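Local structure of variable region-containing chitin-binding protein 3 (1XT5) at residues P101-G104 / G105-C109. The protein probably binds chitin as an innate immune-type receptor, this piece being the first of its variable (V-type) immunoglobulin domains. Sequence-based numbering, arbitrary orientation.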
ATOM      1  N   PRO A 101     -17.914   3.569  -7.962  1.00  9.98           N
ATOM      2  CA  PRO A 101     -18.306   4.828  -7.246  1.00 12.90           C
ATOM      3  C   PRO A 101     -17.862   4.865  -5.784  1.00 13.46           C
ATOM      4  O   PRO A 101     -17.256   5.843  -5.257  1.00 19.79           O
ATOM      5  CB  PRO A 101     -19.806   4.865  -7.423  1.00 14.40           C
ATOM      6  CG  PRO A 101     -20.089   4.131  -8.686  1.00 15.22           C
ATOM      7  CD  PRO A 101     -19.036   3.018  -8.719  1.00 11.81           C
ATOM      8  N   GLN A 102     -18.056   3.753  -5.076  1.00 10.95           N
ATOM      9  CA  GLN A 102     -17.730   3.746  -3.649  1.00 13.21           C
ATOM     10  C   GLN A 102     -16.274   3.434  -3.387  1.00 12.02           C
ATOM     11  O   GLN A 102     -15.944   3.340  -2.187  1.00 13.55           O
ATOM     12  CB  GLN A 102     -18.596   2.713  -2.958  1.00 15.16           C
ATOM     13  CG  GLN A 102     -20.060   3.108  -3.056  0.50 17.76           C
ATOM     14  CD  GLN A 102     -20.415   4.572  -2.954  0.50 18.33           C
ATOM     15  OE1 GLN A 102     -20.858   5.305  -3.860  0.50 21.03           O
ATOM     16  NE2 GLN A 102     -20.218   5.079  -1.750  0.50 18.20           N
ATOM     17  N   ASP A 103     -15.454   3.339  -4.390  1.00 10.01           N
ATOM     18  CA  ASP A 103     -14.033   3.261  -4.156  1.00  8.48           C
ATOM     19  C   ASP A 103     -13.451   4.597  -3.713  1.00  6.93           C
ATOM     20  O   ASP A 103     -12.316   4.636  -3.234  1.00  7.67           O
ATOM     21  CB  ASP A 103     -13.265   2.772  -5.385  1.00  9.05           C
ATOM     22  CG  ASP A 103     -13.387   1.315  -5.725  1.00 10.40           C
ATOM     23  OD1 ASP A 103     -13.826   0.517  -4.886  1.00 14.65           O
ATOM     24  OD2 ASP A 103     -13.070   0.991  -6.883  1.00 11.68           O
ATOM     25  N   GLY A 104     -14.170   5.737  -3.844  1.00  6.99           N
ATOM     26  CA  GLY A 104     -13.644   6.961  -3.274  1.00  6.60           C
ATOM     27  C   GLY A 104     -13.438   6.829  -1.799  1.00  5.77           C
ATOM     28  O   GLY A 104     -14.170   6.134  -1.080  1.00  7.31           O
ATOM     29  N   GLY A 105     -12.419   7.519  -1.287  1.00  6.36           N
ATOM     30  CA  GLY A 105     -12.109   7.431   0.110  1.00  6.78           C
ATOM     31  C   GLY A 105     -10.642   7.631   0.368  1.00  5.68           C
ATOM     32  O   GLY A 105      -9.952   8.328  -0.394  1.00  6.80           O
ATOM     33  N   ARG A 106     -10.176   7.008   1.441  1.00  4.92           N
ATOM     34  CA  ARG A 106      -8.836   7.223   1.941  1.00  4.59           C
ATOM     35  C   ARG A 106      -8.069   5.907   1.987  1.00  4.15           C
ATOM     36  O   ARG A 106      -8.518   4.955   2.645  1.00  5.88           O
ATOM     37  CB  ARG A 106      -8.875   7.864   3.314  1.00  4.56           C
ATOM     38  CG  ARG A 106      -7.498   8.278   3.842  1.00  4.40           C
ATOM     39  CD  ARG A 106      -7.581   9.162   5.058  1.00  4.77           C
ATOM     40  NE  ARG A 106      -8.308  10.403   4.803  1.00  4.81           N
ATOM     41  CZ  ARG A 106      -7.817  11.517   4.341  1.00  4.31           C
ATOM     42  NH1 ARG A 106      -6.544  11.602   3.981  1.00  4.78           N
ATOM     43  NH2 ARG A 106      -8.577  12.584   4.194  1.00  5.13           N
ATOM     44  N   TYR A 107      -6.943   5.836   1.309  1.00  3.92           N
ATOM     45  CA  TYR A 107      -6.152   4.646   1.162  1.00  4.03           C
ATOM     46  C   TYR A 107      -4.815   4.846   1.851  1.00  4.05           C
ATOM     47  O   TYR A 107      -4.037   5.727   1.497  1.00  5.20           O
ATOM     48  CB  TYR A 107      -5.942   4.334  -0.330  1.00  4.21           C
ATOM     49  CG  TYR A 107      -7.187   3.889  -1.026  1.00  4.58           C
ATOM     50  CD1 TYR A 107      -8.161   4.766  -1.434  1.00  4.93           C
ATOM     51  CD2 TYR A 107      -7.431   2.533  -1.274  1.00  5.29           C
ATOM     52  CE1 TYR A 107      -9.321   4.353  -2.045  1.00  5.61           C
ATOM     53  CE2 TYR A 107      -8.564   2.076  -1.897  1.00  6.32           C
ATOM     54  CZ  TYR A 107      -9.526   3.019  -2.305  1.00  5.50           C
ATOM     55  OH  TYR A 107     -10.651   2.566  -2.919  1.00  7.59           O
ATOM     56  N   TRP A 108      -4.533   4.008   2.836  1.00  4.32           N
ATOM     57  CA  TRP A 108      -3.297   4.064   3.594  1.00  3.68           C
ATOM     58  C   TRP A 108      -2.294   3.090   3.003  1.00  3.70           C
ATOM     59  O   TRP A 108      -2.571   1.901   2.895  1.00  4.54           O
ATOM     60  CB  TRP A 108      -3.572   3.671   5.059  1.00  4.22           C
ATOM     61  CG  TRP A 108      -4.420   4.690   5.737  1.00  4.26           C
ATOM     62  CD1 TRP A 108      -5.799   4.744   5.740  1.00  4.72           C
ATOM     63  CD2 TRP A 108      -3.963   5.822   6.470  1.00  4.46           C
ATOM     64  NE1 TRP A 108      -6.219   5.844   6.428  1.00  5.49           N
ATOM     65  CE2 TRP A 108      -5.135   6.523   6.888  1.00  4.44           C
ATOM     66  CE3 TRP A 108      -2.750   6.332   6.804  1.00  4.68           C
ATOM     67  CZ2 TRP A 108      -5.049   7.687   7.632  1.00  5.94           C
ATOM     68  CZ3 TRP A 108      -2.659   7.481   7.540  1.00  5.81           C
ATOM     69  CH2 TRP A 108      -3.817   8.162   7.957  1.00  6.03           C
ATOM     70  N   CYS A 109      -1.106   3.632   2.675  1.00  3.99           N
ATOM     71  CA  CYS A 109       0.061   2.830   2.330  1.00  4.01           C
ATOM     72  C   CYS A 109       0.846   2.644   3.633  1.00  3.98           C
ATOM     73  O   CYS A 109       1.393   3.599   4.157  1.00  4.57           O
ATOM     74  CB  CYS A 109       0.888   3.560   1.295  1.00  4.71           C
ATOM     75  SG  CYS A 109       2.320   2.551   0.820  1.00  5.45           S
TER
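Gly105 opens the strand just past the turn carrying Asp103, and its N lies 3.5 Å from Asp103 O, but the angle is too poor for a hydrogen bond. The backbone angles at Gly105, with a positive phi, are ones that call for glycine because a side chain would be jammed against the preceding carbonyl. Two residues on, Tyr107 reaches back to the turn. Its CG stands anti to the carbonyl carbon, beside the backbone N (chi1 -70°), and the ring runs back to Asp103, where OH donates to Asp103 O at 2.7 Å. The C=O...OH angle of 126°, within the carbonyl plane, shows that a lone pair of the oxygen is used. That oxygen also lies at the ring edge, in plane, with Tyr107 CE1 3.2 Å from Asp103 O. Tyr107 OH touches Asp103 CB as well, at 3.6 Å, while the carboxylate plane stands 83° from the ring. This bond to the fourth residue back is the tyrosine corner of the Asp-x-Gly-x-Tyr-x-Cys motif of V domains. The carboxylate itself is engaged by Arg83, through a salt bridge from OD2, which also accepts from His100 N. Farther along, Cys109 forms the disulfide with Cys26 that joins the two sheets. Phe80 and Leu96 touch both Asp103 and Tyr107, and strand 105-112 runs between antiparallel strands 38-44 and 122-132.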